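Local atomic coordinates of protein (TC3 transposase) (Caenorhabditis elegans, PDB entry 1TC3), a protein that is the specific DNA-binding domain of a transposase that binds the terminal nucleotides of the Tc3 inverted repeat and makes double-strand breaks at the element's ends. Residues Leu24-Met27 and Ser28-Ile31. Numbering follows the deposited sequence.
Sequences LHEM and SRKI. With nucleotides of chain A.
Glu26 O receives Lys30 N at 2.7 Å with an N-H...O angle of 157°, one of the i to i+4 bonds that make 24-31 a helix, the middle one of three in this helix-turn-helix DNA-binding domain. The same spacing joins Leu24 O to Ser28 N and Met27 O to Ile31 N. The N-terminal turn meets the DNA: His25 NE2 donates to N7 of DG7 of chain A at 2.9 Å, reading a guanine on its major-groove edge, while His25 N donates to OP2 of the same nucleotide, an atom whose position, and with it this bond, is less certain. An alanine in place of His25 would probably leave that N7 without its NE2 donor. One turn on, the Arg29 guanidinium lies with one face over Glu26 CA, which sits 3.5 Å above its plane, offset toward the rim, and its NH2 makes a weak 3.4 Å bond to OP2 of DG6 of chain A. Met27 packs inward on Met17 of helix 8-19, and Ser28 touches Ile38 of helix 35-43. With CG anti to the backbone N (chi1 -169°) and the chain extended beyond it, Glu26 carries OE2 to Lys30 NZ, a weak salt bridge at 3.4 Å.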
ATOM      1  N   LEU C  24      -5.723  -7.127  -3.670  1.00 21.15           N
ATOM      2  CA  LEU C  24      -4.434  -7.040  -3.060  1.00 19.83           C
ATOM      3  C   LEU C  24      -3.383  -7.438  -4.061  1.00 37.60           C
ATOM      4  O   LEU C  24      -2.409  -6.719  -4.360  1.00 46.24           O
ATOM      5  CB  LEU C  24      -4.298  -7.985  -1.869  1.00 22.11           C
ATOM      6  CG  LEU C  24      -3.673  -7.332  -0.645  1.00 28.56           C
ATOM      7  CD1 LEU C  24      -4.586  -6.186  -0.273  1.00 36.90           C
ATOM      8  CD2 LEU C  24      -3.630  -8.298   0.538  1.00 33.01           C
ATOM      9  N   HIS C  25      -3.603  -8.614  -4.591  1.00 20.07           N
ATOM     10  CA  HIS C  25      -2.645  -9.149  -5.507  1.00 15.49           C
ATOM     11  C   HIS C  25      -2.438  -8.268  -6.711  1.00 21.89           C
ATOM     12  O   HIS C  25      -1.343  -8.132  -7.193  1.00 32.03           O
ATOM     13  CB  HIS C  25      -3.083 -10.547  -5.953  1.00 16.14           C
ATOM     14  CG  HIS C  25      -2.667 -11.691  -5.121  1.00  9.85           C
ATOM     15  ND1 HIS C  25      -1.507 -12.428  -5.412  1.00 14.44           N
ATOM     16  CD2 HIS C  25      -3.276 -12.253  -4.056  1.00 14.93           C
ATOM     17  CE1 HIS C  25      -1.421 -13.432  -4.524  1.00  7.69           C
ATOM     18  NE2 HIS C  25      -2.487 -13.354  -3.699  1.00 14.56           N
ATOM     19  N   GLU C  26      -3.485  -7.700  -7.259  1.00 27.35           N
ATOM     20  CA  GLU C  26      -3.254  -6.901  -8.438  1.00 25.54           C
ATOM     21  C   GLU C  26      -2.480  -5.639  -8.080  1.00 39.07           C
ATOM     22  O   GLU C  26      -1.567  -5.157  -8.775  1.00 38.73           O
ATOM     23  CB  GLU C  26      -4.540  -6.607  -9.209  1.00 22.51           C
ATOM     24  CG  GLU C  26      -4.263  -5.988 -10.597  1.00 19.50           C
ATOM     25  CD  GLU C  26      -5.528  -5.816 -11.393  1.00 56.34           C
ATOM     26  OE1 GLU C  26      -6.598  -5.730 -10.642  1.00 41.63           O
ATOM     27  OE2 GLU C  26      -5.555  -5.776 -12.616  1.00 80.82           O
ATOM     28  N   MET C  27      -2.840  -5.117  -6.923  1.00 36.00           N
ATOM     29  CA  MET C  27      -2.214  -3.938  -6.367  1.00 28.52           C
ATOM     30  C   MET C  27      -0.702  -4.161  -6.302  1.00 29.94           C
ATOM     31  O   MET C  27       0.108  -3.384  -6.776  1.00 35.38           O
ATOM     32  CB  MET C  27      -2.811  -3.767  -4.961  1.00 24.83           C
ATOM     33  CG  MET C  27      -3.927  -2.751  -4.940  1.00 24.26           C
ATOM     34  SD  MET C  27      -4.628  -2.499  -3.294  1.00 31.97           S
ATOM     35  CE  MET C  27      -5.797  -1.201  -3.788  1.00 28.39           C
ATOM     36  N   SER C  28      -0.277  -5.267  -5.736  1.00 22.31           N
ATOM     37  CA  SER C  28       1.147  -5.481  -5.697  1.00 19.46           C
ATOM     38  C   SER C  28       1.717  -5.469  -7.054  1.00 26.88           C
ATOM     39  O   SER C  28       2.738  -4.888  -7.308  1.00 34.73           O
ATOM     40  CB  SER C  28       1.538  -6.838  -5.139  1.00 24.46           C
ATOM     41  OG  SER C  28       0.989  -6.946  -3.845  1.00 50.46           O
ATOM     42  N   ARG C  29       1.083  -6.151  -7.951  1.00 27.53           N
ATOM     43  CA  ARG C  29       1.701  -6.194  -9.245  1.00 30.29           C
ATOM     44  C   ARG C  29       1.809  -4.833  -9.828  1.00 34.89           C
ATOM     45  O   ARG C  29       2.813  -4.453 -10.443  1.00 35.30           O
ATOM     46  CB  ARG C  29       1.013  -7.167 -10.184  1.00 38.03           C
ATOM     47  CG  ARG C  29       0.806  -8.546  -9.577  1.00 36.78           C
ATOM     48  CD  ARG C  29       0.210  -9.488 -10.607  1.00 47.69           C
ATOM     49  NE  ARG C  29      -1.163  -9.856 -10.306  1.00 35.68           N
ATOM     50  CZ  ARG C  29      -2.208  -9.338 -10.923  1.00 75.78           C
ATOM     51  NH1 ARG C  29      -2.085  -8.430 -11.919  1.00 46.78           N
ATOM     52  NH2 ARG C  29      -3.408  -9.771 -10.527  1.00 47.26           N
ATOM     53  N   LYS C  30       0.744  -4.109  -9.611  1.00 27.74           N
ATOM     54  CA  LYS C  30       0.694  -2.786 -10.169  1.00 31.65           C
ATOM     55  C   LYS C  30       1.842  -1.878  -9.726  1.00 39.52           C
ATOM     56  O   LYS C  30       2.452  -1.229 -10.555  1.00 38.71           O
ATOM     57  CB  LYS C  30      -0.678  -2.160 -10.024  1.00 32.08           C
ATOM     58  CG  LYS C  30      -1.471  -2.164 -11.311  1.00 33.77           C
ATOM     59  CD  LYS C  30      -1.482  -3.545 -11.928  1.00 63.93           C
ATOM     60  CE  LYS C  30      -2.179  -3.626 -13.271  1.00 51.91           C
ATOM     61  NZ  LYS C  30      -2.435  -5.023 -13.664  1.00 86.34           N
ATOM     62  N   ILE C  31       2.179  -1.830  -8.431  1.00 31.36           N
ATOM     63  CA  ILE C  31       3.265  -0.956  -8.019  1.00 23.77           C
ATOM     64  C   ILE C  31       4.468  -1.689  -7.491  1.00 33.38           C
ATOM     65  O   ILE C  31       5.334  -1.162  -6.798  1.00 41.82           O
ATOM     66  CB  ILE C  31       2.796   0.010  -6.981  1.00 20.72           C
ATOM     67  CG1 ILE C  31       2.558  -0.827  -5.747  1.00 19.36           C
ATOM     68  CG2 ILE C  31       1.522   0.685  -7.462  1.00 27.44           C
ATOM     69  CD1 ILE C  31       2.002   0.006  -4.612  1.00 25.81           C
TER
ATOM     70  P    DG A   7      -6.879 -10.725  -2.976  1.00 36.01           P
ATOM     71  OP1  DG A   7      -7.660  -9.589  -2.440  1.00 13.28           O
ATOM     72  OP2  DG A   7      -5.533 -10.673  -3.569  1.00 25.03           O
ATOM     73  O5'  DG A   7      -6.753 -11.684  -1.740  1.00 22.56           O
ATOM     74  C5'  DG A   7      -7.917 -11.708  -0.977  1.00 19.70           C
ATOM     75  C4'  DG A   7      -7.907 -12.940  -0.115  1.00 16.46           C
ATOM     76  O4'  DG A   7      -7.574 -14.122  -0.883  1.00 28.83           O
ATOM     77  C3'  DG A   7      -6.761 -12.947   0.842  1.00 16.37           C
ATOM     78  O3'  DG A   7      -7.019 -12.013   1.851  1.00 64.99           O
ATOM     79  C2'  DG A   7      -6.836 -14.389   1.352  1.00 16.25           C
ATOM     80  C1'  DG A   7      -6.968 -15.060   0.002  1.00 18.79           C
ATOM     81  N9   DG A   7      -5.650 -15.250  -0.496  1.00 24.83           N
ATOM     82  C8   DG A   7      -5.046 -14.524  -1.475  1.00 22.09           C
ATOM     83  N7   DG A   7      -3.820 -14.921  -1.693  1.00 45.88           N
ATOM     84  C5   DG A   7      -3.609 -15.944  -0.765  1.00 10.65           C
ATOM     85  C6   DG A   7      -2.462 -16.723  -0.488  1.00 57.66           C
ATOM     86  O6   DG A   7      -1.343 -16.722  -1.027  1.00 24.72           O
ATOM     87  N1   DG A   7      -2.697 -17.622   0.510  1.00 16.96           N
ATOM     88  C2   DG A   7      -3.857 -17.755   1.207  1.00 40.92           C
ATOM     89  N2   DG A   7      -3.846 -18.714   2.143  1.00 34.56           N
ATOM     90  N3   DG A   7      -4.939 -17.026   0.987  1.00 29.39           N
ATOM     91  C4   DG A   7      -4.718 -16.117   0.015  1.00 23.74           C
ATOM     92  P    DG A   6      -5.898 -11.736  -8.707  1.00 31.85           P
ATOM     93  OP1  DG A   6      -6.150 -10.368  -9.140  1.00 22.50           O
ATOM     94  OP2  DG A   6      -4.536 -12.238  -8.512  1.00 20.50           O
ATOM     95  O5'  DG A   6      -6.630 -12.076  -7.345  1.00 32.85           O
ATOM     96  C5'  DG A   6      -7.994 -11.889  -7.055  1.00 31.64           C
ATOM     97  C4'  DG A   6      -8.424 -12.796  -5.895  1.00 25.78           C
ATOM     98  O4'  DG A   6      -8.144 -14.183  -6.198  1.00 20.05           O
ATOM     99  C3'  DG A   6      -7.652 -12.681  -4.601  1.00 31.86           C
ATOM    100  O3'  DG A   6      -7.886 -11.434  -4.000  1.00 22.97           O
ATOM    101  C2'  DG A   6      -8.330 -13.843  -3.873  1.00  9.58           C
ATOM    102  C1'  DG A   6      -8.160 -14.891  -4.957  1.00 26.05           C
ATOM    103  N9   DG A   6      -6.888 -15.540  -4.812  1.00 12.25           N
ATOM    104  C8   DG A   6      -5.824 -15.301  -5.638  1.00 32.81           C
ATOM    105  N7   DG A   6      -4.766 -16.014  -5.340  1.00 23.27           N
ATOM    106  C5   DG A   6      -5.175 -16.783  -4.268  1.00 14.80           C
ATOM    107  C6   DG A   6      -4.452 -17.718  -3.500  1.00 32.21           C
ATOM    108  O6   DG A   6      -3.254 -18.074  -3.625  1.00 24.68           O
ATOM    109  N1   DG A   6      -5.264 -18.254  -2.500  1.00 39.26           N
ATOM    110  C2   DG A   6      -6.583 -17.891  -2.283  1.00 41.74           C
ATOM    111  N2   DG A   6      -7.212 -18.484  -1.270  1.00 20.84           N
ATOM    112  N3   DG A   6      -7.257 -16.994  -2.985  1.00 24.92           N
ATOM    113  C4   DG A   6      -6.484 -16.484  -3.939  1.00 40.73           C
TER